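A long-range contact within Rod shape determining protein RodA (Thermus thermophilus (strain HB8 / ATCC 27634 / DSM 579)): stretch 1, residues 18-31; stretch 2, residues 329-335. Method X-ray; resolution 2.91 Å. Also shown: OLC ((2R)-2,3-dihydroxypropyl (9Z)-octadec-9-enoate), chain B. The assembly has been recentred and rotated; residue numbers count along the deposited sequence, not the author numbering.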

ATOM      1  N   LEU A  18      -4.555 -12.524  -9.576  1.00 96.62           N
ATOM      2  CA  LEU A  18      -5.084 -11.161  -9.602  1.00101.65           C
ATOM      3  C   LEU A  18      -3.956 -10.128  -9.648  1.00100.30           C
ATOM      4  O   LEU A  18      -3.981  -9.188 -10.463  1.00 96.67           O
ATOM      5  CB  LEU A  18      -5.988 -10.929  -8.389  1.00100.11           C
ATOM      6  CG  LEU A  18      -7.268 -11.767  -8.277  1.00 94.24           C
ATOM      7  CD1 LEU A  18      -8.128 -11.318  -7.095  1.00104.02           C
ATOM      8  CD2 LEU A  18      -8.076 -11.733  -9.565  1.00 94.31           C
ATOM      9  N   VAL A  19      -2.962 -10.281  -8.768  1.00 86.41           N
ATOM     10  CA  VAL A  19      -1.821  -9.367  -8.778  1.00 69.35           C
ATOM     11  C   VAL A  19      -1.125  -9.410 -10.132  1.00 87.12           C
ATOM     12  O   VAL A  19      -0.811  -8.365 -10.717  1.00100.20           O
ATOM     13  CB  VAL A  19      -0.853  -9.694  -7.628  1.00 86.35           C
ATOM     14  CG1 VAL A  19       0.439  -8.893  -7.767  1.00 89.53           C
ATOM     15  CG2 VAL A  19      -1.509  -9.404  -6.295  1.00101.47           C
ATOM     16  N   ALA A  20      -0.901 -10.616 -10.666  1.00 94.16           N
ATOM     17  CA  ALA A  20      -0.219 -10.742 -11.954  1.00102.35           C
ATOM     18  C   ALA A  20      -1.019 -10.105 -13.088  1.00101.27           C
ATOM     19  O   ALA A  20      -0.439  -9.533 -14.018  1.00100.53           O
ATOM     20  CB  ALA A  20       0.062 -12.214 -12.260  1.00 98.27           C
ATOM     21  N   ALA A  21      -2.351 -10.165 -13.016  1.00 93.74           N
ATOM     22  CA  ALA A  21      -3.186  -9.609 -14.078  1.00 89.27           C
ATOM     23  C   ALA A  21      -3.165  -8.084 -14.060  1.00102.01           C
ATOM     24  O   ALA A  21      -3.030  -7.434 -15.110  1.00 83.06           O
ATOM     25  CB  ALA A  21      -4.615 -10.132 -13.930  1.00 74.08           C
ATOM     26  N   ILE A  22      -3.288  -7.494 -12.868  1.00108.15           N
ATOM     27  CA  ILE A  22      -3.185  -6.040 -12.768  1.00 89.29           C
ATOM     28  C   ILE A  22      -1.798  -5.570 -13.208  1.00 89.63           C
ATOM     29  O   ILE A  22      -1.669  -4.573 -13.930  1.00 80.80           O
ATOM     30  CB  ILE A  22      -3.540  -5.577 -11.341  1.00 92.43           C
ATOM     31  CG1 ILE A  22      -4.945  -6.076 -10.983  1.00 93.79           C
ATOM     32  CG2 ILE A  22      -3.478  -4.059 -11.225  1.00 81.59           C
ATOM     33  CD1 ILE A  22      -5.498  -5.537  -9.681  1.00 97.20           C
ATOM     34  N   VAL A  23      -0.744  -6.303 -12.819  1.00 89.50           N
ATOM     35  CA  VAL A  23       0.620  -5.917 -13.185  1.00 85.99           C
ATOM     36  C   VAL A  23       0.821  -5.980 -14.701  1.00 95.45           C
ATOM     37  O   VAL A  23       1.409  -5.067 -15.303  1.00 95.88           O
ATOM     38  CB  VAL A  23       1.636  -6.801 -12.430  1.00 72.38           C
ATOM     39  CG1 VAL A  23       3.043  -6.639 -13.000  1.00 79.01           C
ATOM     40  CG2 VAL A  23       1.630  -6.460 -10.945  1.00 63.44           C
ATOM     41  N   ALA A  24       0.338  -7.049 -15.344  1.00 98.93           N
ATOM     42  CA  ALA A  24       0.477  -7.172 -16.794  1.00 96.66           C
ATOM     43  C   ALA A  24      -0.309  -6.092 -17.526  1.00 81.80           C
ATOM     44  O   ALA A  24       0.117  -5.615 -18.586  1.00 86.21           O
ATOM     45  CB  ALA A  24       0.027  -8.561 -17.248  1.00101.32           C
ATOM     46  N   LEU A  25      -1.459  -5.688 -16.978  1.00 70.30           N
ATOM     47  CA  LEU A  25      -2.175  -4.563 -17.570  1.00 82.12           C
ATOM     48  C   LEU A  25      -1.385  -3.269 -17.432  1.00 97.05           C
ATOM     49  O   LEU A  25      -1.295  -2.482 -18.383  1.00 86.50           O
ATOM     50  CB  LEU A  25      -3.550  -4.415 -16.932  1.00 74.71           C
ATOM     51  CG  LEU A  25      -4.591  -5.311 -17.577  1.00 70.74           C
ATOM     52  CD1 LEU A  25      -5.981  -4.828 -17.228  1.00 70.49           C
ATOM     53  CD2 LEU A  25      -4.386  -5.348 -19.081  1.00 54.89           C
ATOM     54  N   GLY A  26      -0.831  -3.023 -16.246  1.00 97.92           N
ATOM     55  CA  GLY A  26       0.018  -1.862 -16.069  1.00 86.43           C
ATOM     56  C   GLY A  26       1.144  -1.808 -17.081  1.00 84.39           C
ATOM     57  O   GLY A  26       1.435  -0.749 -17.642  1.00 99.75           O
ATOM     58  N   PHE A  27       1.778  -2.957 -17.348  1.00 82.20           N
ATOM     59  CA  PHE A  27       2.902  -2.977 -18.286  1.00 79.21           C
ATOM     60  C   PHE A  27       2.446  -2.795 -19.728  1.00 93.00           C
ATOM     61  O   PHE A  27       3.120  -2.113 -20.509  1.00 99.81           O
ATOM     62  CB  PHE A  27       3.703  -4.270 -18.156  1.00 88.95           C
ATOM     63  CG  PHE A  27       4.810  -4.209 -17.137  1.00 95.55           C
ATOM     64  CD1 PHE A  27       6.103  -3.874 -17.508  1.00 97.31           C
ATOM     65  CD2 PHE A  27       4.562  -4.519 -15.811  1.00105.71           C
ATOM     66  CE1 PHE A  27       7.127  -3.836 -16.567  1.00 98.16           C
ATOM     67  CE2 PHE A  27       5.577  -4.485 -14.866  1.00 98.17           C
ATOM     68  CZ  PHE A  27       6.862  -4.140 -15.246  1.00 95.85           C
ATOM     69  N   VAL A  28       1.325  -3.408 -20.121  1.00 94.71           N
ATOM     70  CA  VAL A  28       0.896  -3.225 -21.507  1.00110.48           C
ATOM     71  C   VAL A  28       0.319  -1.831 -21.725  1.00105.13           C
ATOM     72  O   VAL A  28       0.247  -1.365 -22.870  1.00100.46           O
ATOM     73  CB  VAL A  28      -0.104  -4.316 -21.946  1.00106.53           C
ATOM     74  CG1 VAL A  28       0.546  -5.703 -21.872  1.00104.50           C
ATOM     75  CG2 VAL A  28      -1.385  -4.252 -21.130  1.00 98.00           C
ATOM     76  N   ASN A  29      -0.074  -1.142 -20.649  1.00101.04           N
ATOM     77  CA  ASN A  29      -0.521   0.239 -20.773  1.00 89.51           C
ATOM     78  C   ASN A  29       0.655   1.199 -20.838  1.00100.07           C
ATOM     79  O   ASN A  29       0.671   2.115 -21.664  1.00112.43           O
ATOM     80  CB  ASN A  29      -1.427   0.619 -19.607  1.00 99.31           C
ATOM     81  CG  ASN A  29      -1.996   2.012 -19.760  1.00104.57           C
ATOM     82  OD1 ASN A  29      -2.386   2.414 -20.857  1.00104.87           O
ATOM     83  ND2 ASN A  29      -2.035   2.763 -18.667  1.00106.43           N
ATOM     84  N   LEU A  30       1.643   1.011 -19.959  1.00 94.14           N
ATOM     85  CA  LEU A  30       2.801   1.897 -19.962  1.00 98.41           C
ATOM     86  C   LEU A  30       3.510   1.888 -21.311  1.00111.89           C
ATOM     87  O   LEU A  30       4.064   2.911 -21.729  1.00124.81           O
ATOM     88  CB  LEU A  30       3.768   1.498 -18.853  1.00 70.40           C
ATOM     89  CG  LEU A  30       4.816   2.552 -18.512  1.00 99.23           C
ATOM     90  CD1 LEU A  30       4.155   3.838 -18.025  1.00106.70           C
ATOM     91  CD2 LEU A  30       5.782   2.014 -17.477  1.00 81.48           C
ATOM     92  N   GLY A  31       3.491   0.757 -22.012  1.00113.21           N
ATOM     93  CA  GLY A  31       4.091   0.702 -23.330  1.00111.22           C
ATOM     94  C   GLY A  31       3.360   1.499 -24.391  1.00106.46           C
ATOM     95  O   GLY A  31       3.863   1.588 -25.516  1.00123.70           O
TER
HETATM   96  C18 OLC B 401       3.711 -10.949 -14.495  1.00 54.94           C
HETATM   97  C10 OLC B 401       7.628  -6.026 -21.011  1.00107.23           C
HETATM   98  C9  OLC B 401       8.150  -6.076 -22.256  1.00109.65           C
HETATM   99  C17 OLC B 401       3.428  -9.913 -15.566  1.00 92.73           C
HETATM  100  C11 OLC B 401       7.843  -7.167 -20.037  1.00105.41           C
HETATM  101  C8  OLC B 401       7.917  -4.922 -23.208  1.00113.57           C
HETATM  102  C24 OLC B 401       1.498  -0.103 -30.712  1.00133.73           C
HETATM  103  C16 OLC B 401       4.713  -9.455 -16.231  1.00 99.21           C
HETATM  104  C12 OLC B 401       7.179  -6.853 -18.714  1.00 92.04           C
HETATM  105  C7  OLC B 401       6.425  -4.678 -23.330  1.00119.15           C
HETATM  106  C15 OLC B 401       4.396  -8.435 -17.309  1.00 96.63           C
HETATM  107  C13 OLC B 401       6.774  -8.132 -18.010  1.00 91.88           C
HETATM  108  C6  OLC B 401       6.115  -3.195 -23.379  1.00101.23           C
HETATM  109  C14 OLC B 401       5.383  -8.532 -18.455  1.00 88.51           C
HETATM  110  C5  OLC B 401       4.644  -2.978 -23.689  1.00104.09           C
HETATM  111  C4  OLC B 401       4.282  -3.592 -25.028  1.00116.75           C
HETATM  112  C3  OLC B 401       3.921  -2.540 -26.062  1.00120.01           C
HETATM  113  C2  OLC B 401       5.142  -1.714 -26.438  1.00128.71           C
HETATM  114  C21 OLC B 401       3.572   0.007 -29.362  1.00135.23           C
HETATM  115  C1  OLC B 401       5.021  -1.105 -27.827  1.00133.12           C
HETATM  116  C22 OLC B 401       2.058   0.153 -29.325  1.00134.09           C
HETATM  117  O19 OLC B 401       5.689  -1.571 -28.731  1.00143.25           O
HETATM  118  O25 OLC B 401       0.088  -0.029 -30.725  1.00120.81           O
HETATM  119  O23 OLC B 401       1.495  -0.772 -28.422  1.00137.99           O
HETATM  120  O20 OLC B 401       4.159  -0.011 -28.073  1.00129.46           O
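Stretch 2, residues 329-335: LPLFSYG

What forms the apolar centre of this contact? Leu331 does, with its CA-to-CB bond pointing toward the helix and 105 Å² of its surface covered by it. Its chi1 is m and its chi2 t, and its methyl groups lie near Val19 and Val23, one helical turn apart: CD1 of Leu331 is 3.8 Å from CG1 of Val19, and CD2 of Leu331 is 3.6 Å from CG2 of Val23. Ile22 adds to the packing, its CG2 4.1 Å from CB of Leu331. Residues 19, 22, 23 and 26 fall on one side of a helix, so a single leucine can reach the first three while its backbone rests near the fourth.

Why can the backbone of stretch 2 come so near? Gly26 has no side chain, and its CA is 4.2 Å from CA of Phe332. A CB placed ideally on Gly26 would lie 3.0 Å from O of Phe332 and 3.1 Å from O of Leu331, both tight. The phenylalanine ring uses the same opening, bringing its CD1 to 3.4 Å from CA of Gly26. On the ring's edge, near its plane, O of Ile22 stands 4.0 Å from CD1 of Phe332; this carbonyl is already engaged inside the helix, accepting a hydrogen bond from N of Gly26 at 2.9 Å.

In which direction does stretch 2 run, and what shape does it take? It has no regular helix or strand, yet it runs along the helix. The nearest CA pairs advance together: CA of Val23 is 5.3 Å from CA of Leu331, the pair of Gly26 and Phe332 follows, and CA of Leu30 is 7.4 Å from CA of Tyr334. The two chains therefore progress in the same sense, and their backbones separate at the far end. Leu331 has a positive phi of 72°, and N of Phe332 and N of Ser333 both donate to O of Leu329, at 3.1 and 2.8 Å, folding the segment into a compact bend. Where the backbones are farther apart, the side chain of Leu30 makes the contact, its CD2 3.7 Å from CD1 of Tyr334, at the edge of the tyrosine ring.

Where does the contact turn polar? It does so at Asn29, whose CA-to-CB bond points toward stretch 2 and whose ND2 lies 3.5 Å from CZ of Phe332, oblique to the ring. That nitrogen is hydrogen-bonded elsewhere in the structure. No hydrogen bond joins the two stretches, so the 476 Å² buried between them rests on packing.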

ATOM      1  N   LEU A 329      -1.479   4.505  -8.570  1.00101.14           N
ATOM      2  CA  LEU A 329      -2.348   3.347  -8.618  1.00 94.06           C
ATOM      3  C   LEU A 329      -1.499   2.104  -8.387  1.00102.83           C
ATOM      4  O   LEU A 329      -0.607   1.821  -9.194  1.00108.93           O
ATOM      5  CB  LEU A 329      -3.054   3.276  -9.959  1.00 89.70           C
ATOM      6  CG  LEU A 329      -4.366   2.509  -9.969  1.00101.09           C
ATOM      7  CD1 LEU A 329      -5.302   3.096  -8.930  1.00122.33           C
ATOM      8  CD2 LEU A 329      -4.971   2.602 -11.347  1.00109.81           C
ATOM      9  N   PRO A 330      -1.723   1.355  -7.308  1.00 96.12           N
ATOM     10  CA  PRO A 330      -0.800   0.265  -6.958  1.00 89.08           C
ATOM     11  C   PRO A 330      -0.754  -0.831  -8.020  1.00 81.40           C
ATOM     12  O   PRO A 330      -1.786  -1.258  -8.544  1.00 81.10           O
ATOM     13  CB  PRO A 330      -1.359  -0.256  -5.626  1.00105.11           C
ATOM     14  CG  PRO A 330      -2.769   0.275  -5.546  1.00 91.48           C
ATOM     15  CD  PRO A 330      -2.750   1.573  -6.278  1.00 93.90           C
ATOM     16  N   LEU A 331       0.475  -1.270  -8.334  1.00 71.62           N
ATOM     17  CA  LEU A 331       0.774  -2.323  -9.309  1.00 71.59           C
ATOM     18  C   LEU A 331       0.544  -1.875 -10.750  1.00 82.08           C
ATOM     19  O   LEU A 331       0.967  -2.559 -11.688  1.00 84.34           O
ATOM     20  CB  LEU A 331      -0.054  -3.590  -9.035  1.00 99.86           C
ATOM     21  CG  LEU A 331       0.118  -4.344  -7.712  1.00 88.34           C
ATOM     22  CD1 LEU A 331      -0.989  -5.372  -7.549  1.00 73.22           C
ATOM     23  CD2 LEU A 331       1.482  -5.006  -7.653  1.00 72.46           C
ATOM     24  N   PHE A 332      -0.113  -0.729 -10.943  1.00 94.96           N
ATOM     25  CA  PHE A 332      -0.529  -0.270 -12.264  1.00 85.25           C
ATOM     26  C   PHE A 332       0.190   0.991 -12.719  1.00101.51           C
ATOM     27  O   PHE A 332       0.705   1.041 -13.842  1.00111.28           O
ATOM     28  CB  PHE A 332      -2.044  -0.028 -12.280  1.00 84.89           C
ATOM     29  CG  PHE A 332      -2.594   0.278 -13.645  1.00108.77           C
ATOM     30  CD1 PHE A 332      -2.834  -0.745 -14.549  1.00102.29           C
ATOM     31  CD2 PHE A 332      -2.874   1.586 -14.026  1.00108.53           C
ATOM     32  CE1 PHE A 332      -3.336  -0.473 -15.806  1.00103.43           C
ATOM     33  CE2 PHE A 332      -3.381   1.867 -15.283  1.00 96.44           C
ATOM     34  CZ  PHE A 332      -3.611   0.836 -16.175  1.00105.43           C
ATOM     35  N   SER A 333       0.223   2.028 -11.889  1.00 98.25           N
ATOM     36  CA  SER A 333       0.847   3.276 -12.298  1.00 98.87           C
ATOM     37  C   SER A 333       2.367   3.142 -12.310  1.00101.11           C
ATOM     38  O   SER A 333       2.944   2.217 -11.725  1.00110.54           O
ATOM     39  CB  SER A 333       0.423   4.417 -11.371  1.00101.64           C
ATOM     40  OG  SER A 333       0.950   5.656 -11.816  1.00123.70           O
ATOM     41  N   TYR A 334       3.015   4.087 -12.988  1.00 91.15           N
ATOM     42  CA  TYR A 334       4.466   4.066 -13.129  1.00 91.75           C
ATOM     43  C   TYR A 334       5.144   4.428 -11.813  1.00 92.05           C
ATOM     44  O   TYR A 334       4.700   5.327 -11.094  1.00 97.55           O
ATOM     45  CB  TYR A 334       4.914   5.036 -14.226  1.00104.00           C
ATOM     46  CG  TYR A 334       6.412   5.199 -14.286  1.00 96.37           C
ATOM     47  CD1 TYR A 334       7.208   4.242 -14.905  1.00103.54           C
ATOM     48  CD2 TYR A 334       7.035   6.293 -13.704  1.00 87.66           C
ATOM     49  CE1 TYR A 334       8.581   4.375 -14.953  1.00 93.54           C
ATOM     50  CE2 TYR A 334       8.407   6.434 -13.743  1.00 92.96           C
ATOM     51  CZ  TYR A 334       9.174   5.472 -14.371  1.00 95.18           C
ATOM     52  OH  TYR A 334      10.542   5.610 -14.417  1.00100.74           O
ATOM     53  N   GLY A 335       6.238   3.727 -11.508  1.00103.32           N
ATOM     54  CA  GLY A 335       6.942   3.920 -10.253  1.00102.83           C
ATOM     55  C   GLY A 335       7.578   2.651  -9.725  1.00 98.82           C
ATOM     56  O   GLY A 335       6.879   1.719  -9.312  1.00101.30           O
TER